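Long-range contacts in tonb-dependent siderophore receptor (Acinetobacter baumannii, PDB 5FP1), which probably takes part in the initial step of iron uptake by binding iron-chelating siderophores, and may bind ferric enterobactin with micromolar affinity: residues 50-54 with 668-672; 69-73 with 84-88. All blocks are in the same frame, centred on the assembly; numbering follows the deposited sequence.

Contact 1. Residues 50-54 with 668-672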
loop_
_atom_site.group_PDB
_atom_site.type_symbol
_atom_site.label_atom_id
_atom_site.label_comp_id
_atom_site.label_asym_id
_atom_site.label_seq_id
_atom_site.Cartn_x
_atom_site.Cartn_y
_atom_site.Cartn_z
ATOM N N GLN A 50 -13.387 10.599 8.296
ATOM C CA GLN A 50 -13.964 10.327 9.611
ATOM C C GLN A 50 -13.500 8.986 10.150
ATOM O O GLN A 50 -13.274 8.844 11.349
ATOM C CB GLN A 50 -15.502 10.388 9.598
ATOM C CG GLN A 50 -16.122 10.315 11.001
ATOM C CD GLN A 50 -15.701 11.472 11.877
ATOM O OE1 GLN A 50 -15.806 12.628 11.476
ATOM N NE2 GLN A 50 -15.176 11.170 13.051
ATOM N N LEU A 51 -13.375 7.997 9.278
ATOM C CA LEU A 51 -12.859 6.710 9.704
ATOM C C LEU A 51 -11.426 6.848 10.201
ATOM O O LEU A 51 -11.055 6.257 11.218
ATOM C CB LEU A 51 -12.950 5.675 8.579
ATOM C CG LEU A 51 -12.525 4.242 8.911
ATOM C CD1 LEU A 51 -13.366 3.634 10.026
ATOM C CD2 LEU A 51 -12.651 3.351 7.688
ATOM N N ILE A 52 -10.636 7.636 9.494
ATOM C CA ILE A 52 -9.243 7.885 9.867
ATOM C C ILE A 52 -9.199 8.553 11.259
ATOM O O ILE A 52 -8.444 8.147 12.144
ATOM C CB ILE A 52 -8.533 8.724 8.794
ATOM C CG1 ILE A 52 -8.333 7.871 7.506
ATOM C CG2 ILE A 52 -7.195 9.231 9.315
ATOM C CD1 ILE A 52 -7.951 8.684 6.299
ATOM N N GLU A 53 -10.060 9.535 11.477
ATOM C CA GLU A 53 -10.149 10.178 12.801
ATOM C C GLU A 53 -10.629 9.264 13.921
ATOM O O GLU A 53 -10.074 9.277 15.012
ATOM C CB GLU A 53 -11.001 11.461 12.706
ATOM C CG GLU A 53 -10.171 12.561 12.053
ATOM C CD GLU A 53 -10.933 13.834 11.731
ATOM O OE1 GLU A 53 -12.031 14.047 12.300
ATOM O OE2 GLU A 53 -10.409 14.615 10.894
ATOM N N ASP A 54 -11.645 8.466 13.653
ATOM C CA ASP A 54 -12.190 7.572 14.639
ATOM C C ASP A 54 -11.173 6.512 15.088
ATOM O O ASP A 54 -11.134 6.124 16.273
ATOM C CB ASP A 54 -13.388 6.834 14.061
ATOM C CG ASP A 54 -14.685 7.638 14.126
ATOM O OD1 ASP A 54 -14.666 8.824 14.544
ATOM O OD2 ASP A 54 -15.703 7.049 13.708
ATOM N N ALA A 668 -11.772 -0.496 20.034
ATOM C CA ALA A 668 -12.796 0.374 20.611
ATOM C C ALA A 668 -12.350 1.798 20.710
ATOM O O ALA A 668 -11.149 2.094 20.741
ATOM C CB ALA A 668 -13.226 -0.152 21.971
ATOM N N MET A 669 -13.328 2.706 20.794
ATOM C CA MET A 669 -13.044 4.100 20.892
ATOM C C MET A 669 -14.125 4.826 21.743
ATOM O O MET A 669 -15.279 4.436 21.750
ATOM C CB MET A 669 -13.031 4.692 19.485
ATOM C CG MET A 669 -12.654 6.148 19.370
ATOM S SD MET A 669 -14.060 7.292 19.483
ATOM C CE MET A 669 -14.907 6.966 17.945
ATOM N N ALA A 670 -13.719 5.903 22.390
ATOM C CA ALA A 670 -14.643 6.851 23.003
ATOM C C ALA A 670 -14.115 8.257 22.808
ATOM O O ALA A 670 -12.953 8.543 23.071
ATOM C CB ALA A 670 -14.798 6.552 24.489
ATOM N N ARG A 671 -15.007 9.134 22.373
ATOM C CA ARG A 671 -14.715 10.505 22.114
ATOM C C ARG A 671 -15.660 11.384 22.945
ATOM O O ARG A 671 -16.873 11.320 22.753
ATOM C CB ARG A 671 -14.985 10.828 20.662
ATOM C CG ARG A 671 -14.681 12.278 20.346
ATOM C CD ARG A 671 -14.367 12.525 18.871
ATOM N NE ARG A 671 -15.374 11.938 18.014
ATOM C CZ ARG A 671 -15.153 10.975 17.123
ATOM N NH1 ARG A 671 -13.935 10.469 16.930
ATOM N NH2 ARG A 671 -16.163 10.537 16.406
ATOM N N TYR A 672 -15.095 12.214 23.811
ATOM C CA TYR A 672 -15.895 13.124 24.653
ATOM C C TYR A 672 -15.674 14.550 24.210
ATOM O O TYR A 672 -14.536 15.034 24.177
ATOM C CB TYR A 672 -15.544 12.972 26.140
ATOM C CG TYR A 672 -16.416 13.833 27.057
ATOM C CD1 TYR A 672 -17.725 13.478 27.334
ATOM C CD2 TYR A 672 -15.929 15.005 27.613
ATOM C CE1 TYR A 672 -18.524 14.258 28.152
ATOM C CE2 TYR A 672 -16.719 15.794 28.430
ATOM C CZ TYR A 672 -18.015 15.415 28.693
ATOM O OH TYR A 672 -18.802 16.196 29.502
#

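Contact 2. Residues 69-73 with 84-88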
loop_
_atom_site.group_PDB
_atom_site.type_symbol
_atom_site.label_atom_id
_atom_site.label_comp_id
_atom_site.label_asym_id
_atom_site.label_seq_id
_atom_site.Cartn_x
_atom_site.Cartn_y
_atom_site.Cartn_z
ATOM N N GLY A 69 -9.542 -8.016 2.703
ATOM C CA GLY A 69 -8.934 -8.665 1.552
ATOM C C GLY A 69 -7.688 -7.944 1.045
ATOM O O GLY A 69 -7.048 -8.422 0.115
ATOM N N ILE A 70 -7.345 -6.797 1.624
ATOM C CA ILE A 70 -6.076 -6.159 1.262
ATOM C C ILE A 70 -5.125 -6.852 2.214
ATOM O O ILE A 70 -5.331 -6.833 3.419
ATOM C CB ILE A 70 -6.064 -4.644 1.477
ATOM C CG1 ILE A 70 -7.195 -3.972 0.703
ATOM C CG2 ILE A 70 -4.723 -4.053 1.070
ATOM C CD1 ILE A 70 -7.377 -4.477 -0.694
ATOM N N THR A 71 -4.176 -7.597 1.679
ATOM C CA THR A 71 -3.225 -8.267 2.526
ATOM C C THR A 71 -1.880 -7.565 2.348
ATOM O O THR A 71 -1.565 -7.085 1.266
ATOM C CB THR A 71 -3.165 -9.756 2.119
ATOM O OG1 THR A 71 -4.491 -10.333 2.243
ATOM C CG2 THR A 71 -2.224 -10.519 2.982
ATOM N N LEU A 72 -1.085 -7.534 3.404
ATOM C CA LEU A 72 0.227 -6.893 3.389
ATOM C C LEU A 72 1.343 -7.909 3.189
ATOM O O LEU A 72 1.336 -8.997 3.780
ATOM C CB LEU A 72 0.503 -6.174 4.695
ATOM C CG LEU A 72 -0.518 -5.138 5.096
ATOM C CD1 LEU A 72 -0.192 -4.523 6.457
ATOM C CD2 LEU A 72 -0.616 -4.095 3.997
ATOM N N GLY A 73 2.279 -7.554 2.323
ATOM C CA GLY A 73 3.436 -8.401 2.051
ATOM C C GLY A 73 4.647 -7.952 2.836
ATOM O O GLY A 73 4.717 -6.805 3.348
ATOM N N ARG A 84 3.572 -2.993 1.196
ATOM C CA ARG A 84 3.414 -3.942 0.069
ATOM C C ARG A 84 1.983 -4.474 -0.004
ATOM O O ARG A 84 1.720 -5.623 0.348
ATOM C CB ARG A 84 4.371 -5.137 0.216
ATOM C CG ARG A 84 5.854 -4.822 0.319
ATOM C CD ARG A 84 6.703 -6.100 0.217
ATOM N NE ARG A 84 6.542 -6.643 -1.137
ATOM C CZ ARG A 84 6.209 -7.896 -1.444
ATOM N NH1 ARG A 84 6.142 -8.847 -0.525
ATOM N NH2 ARG A 84 6.012 -8.217 -2.706
ATOM N N PRO A 85 1.043 -3.647 -0.439
ATOM C CA PRO A 85 -0.350 -4.105 -0.375
ATOM C C PRO A 85 -0.709 -4.999 -1.549
ATOM O O PRO A 85 -0.423 -4.659 -2.701
ATOM C CB PRO A 85 -1.157 -2.821 -0.446
ATOM C CG PRO A 85 -0.160 -1.695 -0.340
ATOM C CD PRO A 85 1.137 -2.242 -0.834
ATOM N N PHE A 86 -1.385 -6.105 -1.249
ATOM C CA PHE A 86 -1.977 -6.962 -2.257
ATOM C C PHE A 86 -3.482 -6.681 -2.361
ATOM O O PHE A 86 -4.173 -6.602 -1.335
ATOM C CB PHE A 86 -1.712 -8.431 -1.889
ATOM C CG PHE A 86 -0.333 -8.870 -2.197
ATOM C CD1 PHE A 86 0.743 -8.439 -1.420
ATOM C CD2 PHE A 86 -0.081 -9.685 -3.286
ATOM C CE1 PHE A 86 2.039 -8.838 -1.718
ATOM C CE2 PHE A 86 1.212 -10.104 -3.576
ATOM C CZ PHE A 86 2.271 -9.681 -2.794
ATOM N N ILE A 87 -3.958 -6.494 -3.585
ATOM C CA ILE A 87 -5.352 -6.214 -3.854
ATOM C C ILE A 87 -5.865 -7.293 -4.797
ATOM O O ILE A 87 -5.285 -7.547 -5.879
ATOM C CB ILE A 87 -5.555 -4.828 -4.471
ATOM C CG1 ILE A 87 -4.913 -3.750 -3.589
ATOM C CG2 ILE A 87 -7.027 -4.514 -4.623
ATOM C CD1 ILE A 87 -4.920 -2.385 -4.253
ATOM N N ARG A 88 -6.922 -7.959 -4.360
ATOM C CA ARG A 88 -7.468 -9.126 -5.065
ATOM C C ARG A 88 -6.388 -10.129 -5.487
ATOM O O ARG A 88 -6.457 -10.715 -6.570
ATOM C CB ARG A 88 -8.289 -8.677 -6.277
ATOM C CG ARG A 88 -9.563 -7.919 -5.925
ATOM C CD ARG A 88 -10.386 -7.620 -7.189
ATOM N NE ARG A 88 -11.636 -6.929 -6.868
ATOM C CZ ARG A 88 -12.527 -6.517 -7.764
ATOM N NH1 ARG A 88 -12.322 -6.701 -9.053
ATOM N NH2 ARG A 88 -13.606 -5.884 -7.363
HETATM O O HOH W 1 -8.710 -7.852 -2.135
HETATM O O HOH W 2 3.150 -4.366 3.654
#

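Contact 1. Residues 50-54 with 668-672
R671 reaches from its barrel strand and brings the edge of its guanidinium to the carboxylate of D54, a residue of the plug helix 49-55, in a salt bridge. Both terminal nitrogens converge on one carboxylate oxygen: D54 OD1 lies 2.9 Å from R671 NH2 and 3.0 Å from R671 NH1, near the plane of the guanidinium. The same oxygen takes a hydrogen bond from one helical turn back, with Q50 NE2 2.8 Å from D54 OD1, while OD2 of D54 is bound by W629 on strand 624-635. R671 NH1 also bonds Q681 on the adjacent strand 678-685. Next to the charges, M669 points at the helix and packs its CG against the D54 backbone, 3.4 Å from D54 O. The helix segment runs almost square to the strand, at 95°, with axes 10.9 Å apart, so side chains span the gap. Between these two segments the contact is small and mainly polar, a charged link from plug helix to barrel wall, with M669 its one apolar side chain.

Contact 2. Residues 69-73 with 84-88
Two short antiparallel strands of the plug domain, 71-72 and 85-87, pair here, and their side chains alternate between the faces. T71 and F86 form a hydrogen-bonded pair: F86 N is 2.7 Å from T71 O, and T71 N is 3.2 Å from F86 O. Both side chains take m at chi1 and lie on the same face. With chi2 at 73°, the F86 ring reaches diagonally across to G73, its CE1 4.0 Å from G73 CA; a CB on G73 would clash with this ring and with R84. L72 and P85, a non-hydrogen-bonded pair, occupy the other face. There I70, m at both chi angles, places CG2 4.1 Å from P85 CB and CD1 3.9 Å from I87 CG1. R84 bends at chi3 (p) and bonds E93 and the backbone of A74, whereas R88, t from chi2 onward, is extended and forms salt bridges with E571 and E524 on the barrel. At the R84 end, a water bridges G73 O, at 2.9 Å, to R84 N, at 2.8 Å.

Contact 2 is nested inside the long loop that contact 1 closes: 50-54 comes first, then 69-73 and 84-88, and 668-672 lies near the end of the chain. Their centres are about 25 Å apart and their nearest atoms about 11 Å, so the two do not touch. Three of the four segments belong to the plug; the fourth is on strand 659-673 of the barrel. The centre of contact 2 lies about 7 Å from the centre of the chain, that of contact 1 about 23 Å. Contact 2 pairs two plug segments within a three-stranded sheet, although R88 also reaches the barrel; contact 1 joins plug to barrel wall. Together they illustrate the TonB-dependent receptor design, a folded plug seated within a transmembrane barrel.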